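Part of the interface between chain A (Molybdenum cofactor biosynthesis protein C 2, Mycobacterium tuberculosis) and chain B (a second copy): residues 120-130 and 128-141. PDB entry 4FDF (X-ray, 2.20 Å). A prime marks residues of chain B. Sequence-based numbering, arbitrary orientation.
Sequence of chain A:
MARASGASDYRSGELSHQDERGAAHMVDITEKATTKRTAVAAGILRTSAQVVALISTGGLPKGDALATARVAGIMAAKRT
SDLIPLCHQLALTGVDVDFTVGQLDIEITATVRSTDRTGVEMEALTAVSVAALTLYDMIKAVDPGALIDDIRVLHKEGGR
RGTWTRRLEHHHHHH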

# COMPACT_ATOMS: atom_id res chain seq x y z
N VAL A 120 -1.64 19.31 10.83
CA VAL A 120 -1.68 17.83 10.93
C VAL A 120 -2.92 17.21 11.58
O VAL A 120 -2.87 16.09 12.10
N GLU A 121 -4.04 17.93 11.54
CA GLU A 121 -5.27 17.43 12.14
C GLU A 121 -5.85 16.20 11.42
O GLU A 121 -6.44 15.32 12.07
N MET A 122 -5.69 16.15 10.10
CA MET A 122 -6.18 15.00 9.34
C MET A 122 -5.49 13.72 9.82
O MET A 122 -6.14 12.71 10.01
N GLU A 123 -4.18 13.79 10.04
CA GLU A 123 -3.43 12.64 10.54
C GLU A 123 -3.93 12.19 11.91
O GLU A 123 -4.07 10.99 12.16
N ALA A 124 -4.21 13.15 12.79
CA ALA A 124 -4.78 12.87 14.11
C ALA A 124 -6.16 12.22 14.03
O ALA A 124 -6.43 11.21 14.69
N LEU A 125 -7.04 12.79 13.21
CA LEU A 125 -8.36 12.23 13.02
C LEU A 125 -8.33 10.79 12.49
O LEU A 125 -9.11 9.95 12.94
N THR A 126 -7.43 10.50 11.55
CA THR A 126 -7.37 9.16 10.95
C THR A 126 -6.81 8.15 11.93
O THR A 126 -7.23 6.99 11.96
N ALA A 127 -5.83 8.59 12.72
CA ALA A 127 -5.34 7.78 13.81
C ALA A 127 -6.50 7.39 14.75
O ALA A 127 -6.71 6.21 15.04
N VAL A 128 -7.27 8.38 15.19
CA VAL A 128 -8.44 8.14 16.04
C VAL A 128 -9.39 7.13 15.37
O VAL A 128 -9.76 6.11 15.99
N SER A 129 -9.74 7.38 14.11
CA SER A 129 -10.71 6.56 13.39
C SER A 129 -10.30 5.09 13.26
O SER A 129 -11.11 4.18 13.46
N VAL A 130 -9.02 4.86 12.97
CA VAL A 130 -8.52 3.51 12.71
C VAL A 130 -8.25 2.72 14.00
O VAL A 130 -8.45 1.50 14.06
N VAL B 128 -17.36 3.88 5.32
CA VAL B 128 -18.10 4.97 5.96
C VAL B 128 -17.10 5.89 6.64
O VAL B 128 -17.15 7.11 6.52
N SER B 129 -16.16 5.27 7.33
CA SER B 129 -15.18 5.99 8.09
C SER B 129 -14.30 6.87 7.23
O SER B 129 -14.14 8.07 7.51
N VAL B 130 -13.74 6.30 6.16
CA VAL B 130 -12.84 7.09 5.30
C VAL B 130 -13.60 8.13 4.48
O VAL B 130 -13.08 9.22 4.21
N ALA B 131 -14.84 7.82 4.10
CA ALA B 131 -15.70 8.79 3.40
C ALA B 131 -16.01 10.00 4.28
O ALA B 131 -16.06 11.12 3.77
N ALA B 132 -16.21 9.77 5.58
CA ALA B 132 -16.45 10.84 6.55
C ALA B 132 -15.21 11.69 6.74
O ALA B 132 -15.29 12.92 6.72
N LEU B 133 -14.06 11.04 6.91
CA LEU B 133 -12.80 11.76 6.99
C LEU B 133 -12.55 12.62 5.75
O LEU B 133 -12.03 13.73 5.85
N THR B 134 -12.91 12.08 4.59
CA THR B 134 -12.72 12.78 3.33
C THR B 134 -13.69 13.95 3.21
O THR B 134 -13.32 15.02 2.73
N LEU B 135 -14.94 13.75 3.64
CA LEU B 135 -15.87 14.86 3.70
C LEU B 135 -15.28 15.97 4.56
O LEU B 135 -15.23 17.13 4.13
N TYR B 136 -14.84 15.62 5.76
CA TYR B 136 -14.25 16.59 6.66
C TYR B 136 -13.06 17.32 6.03
O TYR B 136 -12.91 18.53 6.19
N ASP B 137 -12.21 16.59 5.30
CA ASP B 137 -11.11 17.24 4.61
C ASP B 137 -11.60 18.29 3.61
O ASP B 137 -10.95 19.31 3.42
N MET B 138 -12.75 18.04 2.99
CA MET B 138 -13.28 18.94 1.98
C MET B 138 -13.94 20.17 2.59
O MET B 138 -14.06 21.21 1.93
N ILE B 139 -14.39 20.06 3.84
CA ILE B 139 -15.20 21.12 4.45
C ILE B 139 -14.52 21.83 5.63
O ILE B 139 -15.04 22.85 6.10
N LYS B 140 -13.39 21.32 6.09
CA LYS B 140 -12.77 21.83 7.33
C LYS B 140 -12.37 23.31 7.30
O LYS B 140 -12.19 23.92 8.34
N ALA B 141 -12.23 23.87 6.10
CA ALA B 141 -11.87 25.29 5.94
C ALA B 141 -13.07 26.23 6.16
O ALA B 141 -12.89 27.38 6.54

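No hydrogen bond or salt bridge crosses this contact, even where opposite charges meet. Glu121 OE1 lies 4.3 Å from Lys140′ NZ, beyond salt-bridge range, while the same OE1 comes within 3.0 Å of Lys140′ CE. The ammonium group is instead engaged within its own chain: Lys140′ NZ donates to Asp137′ OD1 at 2.8 Å, as part of a salt bridge. The lysine rotamer (p, t, t, m) carries its aliphatic chain past the other helix, and Lys140′ CD passes 3.9 Å from Met122 SD. Glu121, with chi1 p and chi2 m, thus meets mainly the methylene end of that chain.

The remaining contact is helix against helix. The axes approach to 10.7 Å, and their N-to-C directions differ by 162°, so the two run nearly antiparallel. The register follows from CA pairs: Met122 faces Asp137′ at a CA-to-CA distance of 7.2 Å, Thr126 faces Leu133′ at a CA-to-CA distance of 7.2 Å, and Ser129 faces Ser129′ at a CA-to-CA distance of 7.0 Å.

Leu133′ is the central knob, covered over 91 Å² of the 426 Å² buried by both sides together. Its CA-to-CB bond points toward chain A, and its m, t rotamer places it in a hole formed by Met122, Leu125, Thr126 and Ser129. Leu133′ CD2 is 3.7 Å from Leu125 CB, and both methyls meet Ser129 and Thr126: Ser129 OG is 3.6 Å from Leu133′ CD2 and 3.8 Å from Leu133′ CD1, and Thr126 CG2 is 3.9 Å from Leu133′ CD1 and 4.3 Å from Leu133′ CD2.

Met122 also points toward the other helix and folds through an m, m, m rotamer, with 84 Å² covered. Met122 CE lies 3.3 Å from the backbone atom Leu133′ O, and Met122 CG is 3.6 Å from Asp137′ OD1. The sulfur approaches the Tyr136′ ring at its edge: Met122 SD is 4.9 Å from the ring centroid, 81° off the ring normal, and 3.6 Å from Tyr136′ CD1. Leu125, in the same m, t rotamer as Leu133′, brings its CD1 to 3.3 Å from Tyr136′ CE1. Tyr136′ itself has chi1 t, and its hydroxyl is hydrogen-bonded elsewhere in the structure.

At the serine pair, Ser129 CB is 3.7 Å from Ser129′ OG, but the two copies adopt different rotamers, m in chain A and t in chain B. The m rotamer lets Ser129 OG donate to Leu125 O at 2.8 Å, satisfying this hydroxyl within its own helix while it lines the leucine pocket.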

# COMPACT_ATOMS: atom_id res chain seq x y z
CB VAL A 120 -0.39 17.24 11.58
CG1 VAL A 120 0.74 17.17 10.56
CG2 VAL A 120 0.03 18.00 12.84
CB GLU A 121 -6.32 18.54 12.30
CG GLU A 121 -6.88 19.12 11.00
CD GLU A 121 -5.98 20.17 10.36
OE1 GLU A 121 -6.36 20.71 9.31
OE2 GLU A 121 -4.89 20.46 10.90
CB MET A 122 -6.01 15.17 7.83
CG MET A 122 -6.96 16.17 7.16
SD MET A 122 -8.71 16.19 7.67
CE MET A 122 -9.28 14.51 7.42
CB GLU A 123 -1.93 12.96 10.58
CG GLU A 123 -1.25 13.08 9.20
CD GLU A 123 -1.61 14.37 8.44
OE1 GLU A 123 -2.18 15.32 9.02
OE2 GLU A 123 -1.31 14.44 7.23
CB ALA A 124 -4.84 14.16 14.96
CB LEU A 125 -9.17 13.12 12.07
CG LEU A 125 -9.63 14.47 12.61
CD1 LEU A 125 -10.04 15.33 11.45
CD2 LEU A 125 -10.77 14.34 13.64
CB THR A 126 -6.58 9.10 9.62
OG1 THR A 126 -5.18 9.09 9.90
CG2 THR A 126 -6.91 10.28 8.71
CB ALA A 127 -4.23 8.51 14.55
CB VAL A 128 -9.20 9.48 16.38
CG1 VAL A 128 -10.61 9.18 16.90
CG2 VAL A 128 -8.43 10.28 17.41
CB SER A 129 -10.99 7.15 12.01
OG SER A 129 -11.35 8.52 12.14
CB VAL A 130 -7.30 3.55 11.74
CG1 VAL A 130 -6.69 2.15 11.55
CG2 VAL A 130 -7.74 4.12 10.38
CB VAL B 128 -19.11 4.41 6.99
CG1 VAL B 128 -19.54 5.50 8.00
CG2 VAL B 128 -20.33 3.83 6.28
CB SER B 129 -14.36 4.99 8.86
OG SER B 129 -13.53 5.66 9.79
CB VAL B 130 -11.90 6.19 4.44
CG1 VAL B 130 -11.09 7.02 3.45
CG2 VAL B 130 -10.93 5.40 5.37
CB ALA B 131 -17.00 8.12 2.94
CB ALA B 132 -16.88 10.25 7.90
CB LEU B 133 -11.62 10.80 7.20
CG LEU B 133 -11.47 10.10 8.57
CD1 LEU B 133 -10.53 8.90 8.48
CD2 LEU B 133 -10.99 11.08 9.62
CB THR B 134 -12.82 11.83 2.14
OG1 THR B 134 -11.78 10.85 2.25
CG2 THR B 134 -12.68 12.58 0.82
CB LEU B 135 -17.23 14.45 4.25
CG LEU B 135 -18.14 13.66 3.32
CD1 LEU B 135 -19.46 13.44 4.03
CD2 LEU B 135 -18.34 14.36 1.96
CB TYR B 136 -13.85 15.95 7.99
CG TYR B 136 -13.27 16.96 8.96
CD1 TYR B 136 -11.90 17.06 9.14
CD2 TYR B 136 -14.09 17.84 9.65
CE1 TYR B 136 -11.35 18.00 10.02
CE2 TYR B 136 -13.56 18.79 10.52
CZ TYR B 136 -12.19 18.86 10.70
OH TYR B 136 -11.65 19.80 11.56
CB ASP B 137 -10.22 16.21 3.89
CG ASP B 137 -8.98 16.85 3.29
OD1 ASP B 137 -8.18 17.44 4.06
OD2 ASP B 137 -8.81 16.82 2.05
CB MET B 138 -14.28 18.20 1.08
CG MET B 138 -13.75 16.96 0.38
SD MET B 138 -12.64 17.25 -1.01
CE MET B 138 -11.15 17.66 -0.15
CB ILE B 139 -16.64 20.62 4.84
CG1 ILE B 139 -16.63 19.73 6.09
CG2 ILE B 139 -17.32 19.92 3.68
CD1 ILE B 139 -17.02 20.45 7.35
CB LYS B 140 -11.60 20.95 7.79
CG LYS B 140 -10.39 20.90 6.85
CD LYS B 140 -9.30 20.04 7.44
CE LYS B 140 -7.96 20.30 6.79
NZ LYS B 140 -7.92 19.84 5.40
CB ALA B 141 -11.22 25.53 4.58